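Local coordinates for protein NtrC family transcriptional regulator (Clostridium acetobutylicum ATCC 824, PDB 2Q5C) that probably acts as a sigma54-dependent transcriptional activator that binds ATP and specific DNA sequences, this chain being its N-terminal PrpR-type domain, at residues T133-V138 against I157-Y162; K6-S11 against I30-T35. One frame throughout, in Å; residues are numbered along the deposited sequence.

Interaction 1. Residues T133-V138 against I157-Y162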
loop_
_atom_site.group_PDB
_atom_site.type_symbol
_atom_site.label_atom_id
_atom_site.label_comp_id
_atom_site.label_asym_id
_atom_site.label_seq_id
_atom_site.Cartn_x
_atom_site.Cartn_y
_atom_site.Cartn_z
ATOM N N THR A 133 3.079 -12.509 13.733
ATOM C CA THR A 133 2.573 -12.553 15.119
ATOM C C THR A 133 1.211 -11.885 15.220
ATOM O O THR A 133 0.302 -12.358 15.907
ATOM C CB THR A 133 3.560 -11.852 16.085
ATOM O OG1 THR A 133 4.817 -12.519 16.013
ATOM C CG2 THR A 133 3.046 -11.854 17.532
ATOM N N LEU A 134 1.056 -10.755 14.546
ATOM C CA LEU A 134 -0.198 -10.063 14.546
ATOM C C LEU A 134 -1.336 -10.888 13.962
ATOM O O LEU A 134 -2.457 -10.847 14.485
ATOM C CB LEU A 134 -0.024 -8.750 13.787
ATOM C CG LEU A 134 -1.130 -7.757 14.059
ATOM C CD1 LEU A 134 -1.245 -7.473 15.569
ATOM C CD2 LEU A 134 -0.819 -6.470 13.296
ATOM N N ILE A 135 -1.073 -11.617 12.888
ATOM C CA ILE A 135 -2.062 -12.532 12.282
ATOM C C ILE A 135 -2.439 -13.630 13.284
ATOM O O ILE A 135 -3.621 -13.925 13.475
ATOM C CB ILE A 135 -1.601 -13.078 10.894
ATOM C CG1 ILE A 135 -1.583 -11.916 9.865
ATOM C CG2 ILE A 135 -2.478 -14.232 10.397
ATOM C CD1 ILE A 135 -2.931 -11.188 9.711
ATOM N N SER A 136 -1.444 -14.186 13.969
ATOM C CA SER A 136 -1.760 -15.133 15.054
ATOM C C SER A 136 -2.636 -14.520 16.114
ATOM O O SER A 136 -3.566 -15.172 16.608
ATOM C CB SER A 136 -0.475 -15.655 15.692
ATOM O OG SER A 136 0.183 -16.522 14.783
ATOM N N LYS A 137 -2.374 -13.276 16.483
ATOM C CA LYS A 137 -3.212 -12.601 17.453
ATOM C C LYS A 137 -4.653 -12.535 16.970
ATOM O O LYS A 137 -5.579 -12.768 17.724
ATOM C CB LYS A 137 -2.678 -11.193 17.785
ATOM C CG LYS A 137 -3.322 -10.623 19.001
ATOM C CD LYS A 137 -2.748 -9.264 19.343
ATOM C CE LYS A 137 -3.344 -8.770 20.608
ATOM N NZ LYS A 137 -2.749 -7.450 20.988
ATOM N N VAL A 138 -4.864 -12.169 15.706
ATOM C CA VAL A 138 -6.208 -12.147 15.131
ATOM C C VAL A 138 -6.964 -13.455 15.368
ATOM O O VAL A 138 -8.123 -13.418 15.804
ATOM C CB VAL A 138 -6.148 -11.806 13.615
ATOM C CG1 VAL A 138 -7.540 -11.915 12.959
ATOM C CG2 VAL A 138 -5.568 -10.389 13.444
ATOM N N ILE A 157 -4.336 -15.165 4.823
ATOM C CA ILE A 157 -4.767 -16.296 4.018
ATOM C C ILE A 157 -3.852 -17.511 4.287
ATOM O O ILE A 157 -4.335 -18.645 4.422
ATOM C CB ILE A 157 -4.845 -15.907 2.529
ATOM C CG1 ILE A 157 -5.988 -14.901 2.331
ATOM C CG2 ILE A 157 -5.076 -17.154 1.647
ATOM C CD1 ILE A 157 -5.865 -14.060 1.036
ATOM N N LYS A 158 -2.561 -17.267 4.458
ATOM C CA LYS A 158 -1.627 -18.359 4.789
ATOM C C LYS A 158 -2.020 -19.039 6.106
ATOM O O LYS A 158 -1.897 -20.277 6.233
ATOM C CB LYS A 158 -0.195 -17.836 4.871
ATOM C CG LYS A 158 0.856 -18.931 5.138
ATOM C CD LYS A 158 2.268 -18.345 5.200
ATOM C CE LYS A 158 3.286 -19.430 5.529
ATOM N NZ LYS A 158 4.608 -18.839 5.866
ATOM N N GLN A 159 -2.477 -18.253 7.078
ATOM C CA GLN A 159 -2.894 -18.783 8.374
ATOM C C GLN A 159 -4.387 -19.214 8.380
ATOM O O GLN A 159 -4.958 -19.464 9.443
ATOM C CB GLN A 159 -2.531 -17.821 9.528
ATOM C CG GLN A 159 -0.991 -17.553 9.715
ATOM C CD GLN A 159 -0.573 -16.918 11.076
ATOM O OE1 GLN A 159 -1.141 -17.217 12.146
ATOM N NE2 GLN A 159 0.453 -16.038 11.035
ATOM N N GLY A 160 -4.985 -19.303 7.195
ATOM C CA GLY A 160 -6.336 -19.861 7.015
ATOM C C GLY A 160 -7.486 -18.913 7.261
ATOM O O GLY A 160 -8.633 -19.340 7.474
ATOM N N LEU A 161 -7.203 -17.613 7.200
ATOM C CA LEU A 161 -8.253 -16.610 7.349
ATOM C C LEU A 161 -8.685 -16.070 5.991
ATOM O O LEU A 161 -8.052 -16.349 4.983
ATOM C CB LEU A 161 -7.776 -15.455 8.228
ATOM C CG LEU A 161 -7.181 -15.851 9.582
ATOM C CD1 LEU A 161 -6.726 -14.615 10.302
ATOM C CD2 LEU A 161 -8.185 -16.674 10.418
ATOM N N TYR A 162 -9.789 -15.336 5.963
ATOM C CA TYR A 162 -10.145 -14.593 4.751
ATOM C C TYR A 162 -9.396 -13.261 4.780
ATOM O O TYR A 162 -9.253 -12.654 5.829
ATOM C CB TYR A 162 -11.632 -14.308 4.714
ATOM C CG TYR A 162 -12.531 -15.510 4.560
ATOM C CD1 TYR A 162 -12.513 -16.268 3.405
ATOM C CD2 TYR A 162 -13.413 -15.852 5.569
ATOM C CE1 TYR A 162 -13.354 -17.348 3.255
ATOM C CE2 TYR A 162 -14.261 -16.939 5.429
ATOM C CZ TYR A 162 -14.210 -17.677 4.270
ATOM O OH TYR A 162 -15.049 -18.756 4.079
#
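Ile135 and Gln159 meet through a methyl group set over an amide. The CG2 atom of Ile135 stands above the flat face of the Gln159 carboxamide, 3.4 Å from its CD. In Ile135, chi1 of -68° keeps CG1 beside the backbone N and swings CG2 anti to it, toward Gln159; the CB and CG atoms of Gln159 complete the apolar cover over this methyl.

At the border of the same amide the chemistry turns polar. Ser136 OG donates to Gln159 OE1 over 3.0 Å, lying in the carbonyl plane on a lone pair, with a C=O...O angle of 119°. NE2 is engaged by Glu155 and by the carbonyl of Thr132, so both ends of the amide are held and its rotation is fixed while the methyl rests on its face. One turn beyond Ile135, Val138 CG1 meets Leu161 CD1 at 3.9 Å, the two side chains crossing at a slant; both also touch Val146 of the sheet beneath.

The backbone turn that places Gln159 and Leu161 together is a Schellman motif. Gly160, with positive phi, is its C-prime residue: its N bonds to Ile157 O at 2.9 Å, and Leu161 N reaches Ala156 O. The whole is a helix C-terminus docked on the neighbouring helix 131-140, both on one face of a Rossmann-like parallel alpha/beta sheet.

Interaction 2. Residues K6-S11 against I30-T35. With SO4 (sulfate ion), chain F; SO4 (sulfate ion), chain D.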
loop_
_atom_site.group_PDB
_atom_site.type_symbol
_atom_site.label_atom_id
_atom_site.label_comp_id
_atom_site.label_asym_id
_atom_site.label_seq_id
_atom_site.Cartn_x
_atom_site.Cartn_y
_atom_site.Cartn_z
ATOM N N LYS A 6 12.690 9.153 -15.537
ATOM C CA LYS A 6 12.436 7.738 -15.234
ATOM C C LYS A 6 11.856 7.627 -13.845
ATOM O O LYS A 6 12.431 8.151 -12.880
ATOM C CB LYS A 6 13.728 6.948 -15.299
ATOM C CG LYS A 6 14.426 7.019 -16.674
ATOM C CD LYS A 6 15.718 6.213 -16.704
ATOM C CE LYS A 6 15.499 4.727 -16.497
ATOM N NZ LYS A 6 16.813 4.006 -16.577
ATOM N N ILE A 7 10.689 6.996 -13.733
ATOM C CA ILE A 7 10.038 6.823 -12.436
ATOM C C ILE A 7 9.677 5.376 -12.251
ATOM O O ILE A 7 9.040 4.760 -13.135
ATOM C CB ILE A 7 8.777 7.702 -12.286
ATOM C CG1 ILE A 7 9.083 9.164 -12.614
ATOM C CG2 ILE A 7 8.166 7.556 -10.868
ATOM C CD1 ILE A 7 7.857 10.060 -12.528
ATOM N N ALA A 8 10.065 4.835 -11.104
ATOM C CA ALA A 8 9.723 3.461 -10.728
ATOM C C ALA A 8 8.529 3.413 -9.811
ATOM O O ALA A 8 8.472 4.144 -8.836
ATOM C CB ALA A 8 10.873 2.762 -10.051
ATOM N N LEU A 9 7.586 2.524 -10.105
ATOM C CA LEU A 9 6.496 2.180 -9.187
ATOM C C LEU A 9 6.781 0.815 -8.635
ATOM O O LEU A 9 6.979 -0.126 -9.405
ATOM C CB LEU A 9 5.135 2.193 -9.922
ATOM C CG LEU A 9 3.993 1.619 -9.064
ATOM C CD1 LEU A 9 3.655 2.559 -7.928
ATOM C CD2 LEU A 9 2.760 1.465 -9.949
ATOM N N ILE A 10 6.807 0.680 -7.304
ATOM C CA ILE A 10 7.066 -0.606 -6.654
ATOM C C ILE A 10 5.819 -0.905 -5.829
ATOM O O ILE A 10 5.462 -0.133 -4.927
ATOM C CB ILE A 10 8.330 -0.578 -5.766
ATOM C CG1 ILE A 10 9.523 -0.125 -6.619
ATOM C CG2 ILE A 10 8.540 -1.978 -5.147
ATOM C CD1 ILE A 10 10.859 0.012 -5.841
ATOM N N SER A 11 5.116 -1.975 -6.191
ATOM C CA SER A 11 3.790 -2.226 -5.633
ATOM C C SER A 11 3.507 -3.703 -5.825
ATOM O O SER A 11 4.141 -4.344 -6.643
ATOM C CB SER A 11 2.785 -1.396 -6.446
ATOM O OG SER A 11 1.434 -1.665 -6.071
ATOM N N ILE A 30 9.587 7.571 -18.591
ATOM C CA ILE A 30 9.832 6.153 -18.788
ATOM C C ILE A 30 9.389 5.456 -17.521
ATOM O O ILE A 30 9.912 5.758 -16.455
ATOM C CB ILE A 30 11.339 5.865 -19.046
ATOM C CG1 ILE A 30 11.839 6.655 -20.268
ATOM C CG2 ILE A 30 11.561 4.369 -19.195
ATOM C CD1 ILE A 30 13.341 6.762 -20.338
ATOM N N PRO A 31 8.457 4.495 -17.615
ATOM C CA PRO A 31 8.033 3.756 -16.432
ATOM C C PRO A 31 8.898 2.552 -16.155
ATOM O O PRO A 31 9.337 1.844 -17.078
ATOM C CB PRO A 31 6.642 3.266 -16.822
ATOM C CG PRO A 31 6.750 3.022 -18.334
ATOM C CD PRO A 31 7.730 4.048 -18.835
ATOM N N ILE A 32 9.099 2.280 -14.875
ATOM C CA ILE A 32 9.691 1.043 -14.400
ATOM C C ILE A 32 8.686 0.505 -13.403
ATOM O O ILE A 32 8.211 1.266 -12.559
ATOM C CB ILE A 32 11.066 1.272 -13.715
ATOM C CG1 ILE A 32 12.091 1.803 -14.735
ATOM C CG2 ILE A 32 11.572 -0.031 -13.124
ATOM C CD1 ILE A 32 12.124 3.331 -14.924
ATOM N N THR A 33 8.304 -0.756 -13.495
ATOM C CA THR A 33 7.421 -1.367 -12.489
ATOM C C THR A 33 8.096 -2.580 -11.885
ATOM O O THR A 33 8.780 -3.336 -12.596
ATOM C CB THR A 33 6.054 -1.766 -13.056
ATOM O OG1 THR A 33 6.254 -2.681 -14.137
ATOM C CG2 THR A 33 5.283 -0.558 -13.559
ATOM N N LYS A 34 7.943 -2.749 -10.574
ATOM C CA LYS A 34 8.509 -3.898 -9.868
ATOM C C LYS A 34 7.500 -4.355 -8.840
ATOM O O LYS A 34 6.849 -3.546 -8.167
ATOM C CB LYS A 34 9.831 -3.551 -9.156
ATOM C CG LYS A 34 10.923 -3.002 -10.091
ATOM C CD LYS A 34 11.533 -4.108 -10.989
ATOM C CE LYS A 34 12.609 -3.531 -11.901
ATOM N NZ LYS A 34 13.026 -4.464 -13.019
ATOM N N THR A 35 7.364 -5.670 -8.700
ATOM C CA THR A 35 6.386 -6.235 -7.805
ATOM C C THR A 35 7.078 -6.625 -6.518
ATOM O O THR A 35 7.855 -7.604 -6.487
ATOM C CB THR A 35 5.714 -7.470 -8.469
ATOM O OG1 THR A 35 5.086 -7.042 -9.681
ATOM C CG2 THR A 35 4.666 -8.098 -7.546
HETATM S S SO4 F . 8.634 -7.753 -11.495
HETATM O O1 SO4 F . 9.215 -7.306 -10.227
HETATM O O2 SO4 F . 8.451 -9.205 -11.457
HETATM O O3 SO4 F . 7.325 -7.143 -11.709
HETATM O O4 SO4 F . 9.548 -7.397 -12.584
HETATM S S SO4 D . 16.716 -3.607 -13.486
HETATM O O1 SO4 D . 16.512 -4.398 -12.268
HETATM O O2 SO4 D . 17.367 -4.479 -14.465
HETATM O O3 SO4 D . 15.438 -3.140 -13.977
HETATM O O4 SO4 D . 17.572 -2.452 -13.190
#
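Ile7 and Ile30 begin a run of five backbone hydrogen bonds that joins two parallel strands in register. Ile7 N donates to Ile30 O at 3.1 Å, and Ile7 O in turn accepts from Ile32 N. Leu9 repeats the pattern, its N bonding to Ile32 O at 2.8 Å and its O receiving Lys34 N, before Ser11 N closes the series on Lys34 O. Each of these bonds is fairly straight, with N-H...O angles of 154° or more. Pro31, which has no N-H to give, sits opposite Ile7 and still brings its CA to Ile7 O at 3.6 Å.

The backbone N-H and C=O groups of Ala8 and Ile10 turn the other way, to strand 54-58, and Lys6 is bonded through its backbone to Asp53. Strand 6-11 is therefore bonded on both edges, whereas 30-35 is the outermost strand of this sheet. Beyond the run, Thr35 N donates almost linearly (174°) to O1 of a sulfate ion at 2.9 Å, and Lys34 NZ holds O3 of a second sulfate, also at 2.9 Å; both anions probably come from the crystallisation liquor. Lys6 NZ is satisfied by Glu51 O, and Ser11 OG by Asn13 N and a glycerol.

Side chains add an apolar cover. Lys6 runs beside Ile30, CG against CD1 at 3.8 Å, and on the same face Ala8 CB meets Ile32 CB at 4.0 Å. From the other face, helix 14-27 packs Phe20 on Leu9 and Thr33. Strand 6-11, helix 14-27 and strand 30-35 form a beta-alpha-beta crossover, the opening unit of a Rossmann-like sheet.

The two interactions lie on opposite sides of the chain's centre, about 30 Å apart centre to centre, and share no element. Each belongs to its own four-stranded parallel sheet of order 2-1-3-4, so together they illustrate how one topology, used twice, is held by different means. Interaction 2 works within a sheet layer: main-chain bonds set the register, and strand 6-11 is mostly buried while edge strand 30-35 is more open. Interaction 1 joins a helix to the turn that follows the next one, on one face of its sheet; one side-chain hydrogen bond and a few methyl contacts join the segments. Both are partly buried, interaction 1 grading from buried Ile135 and Val138 to partly exposed Ser136 and Gln159.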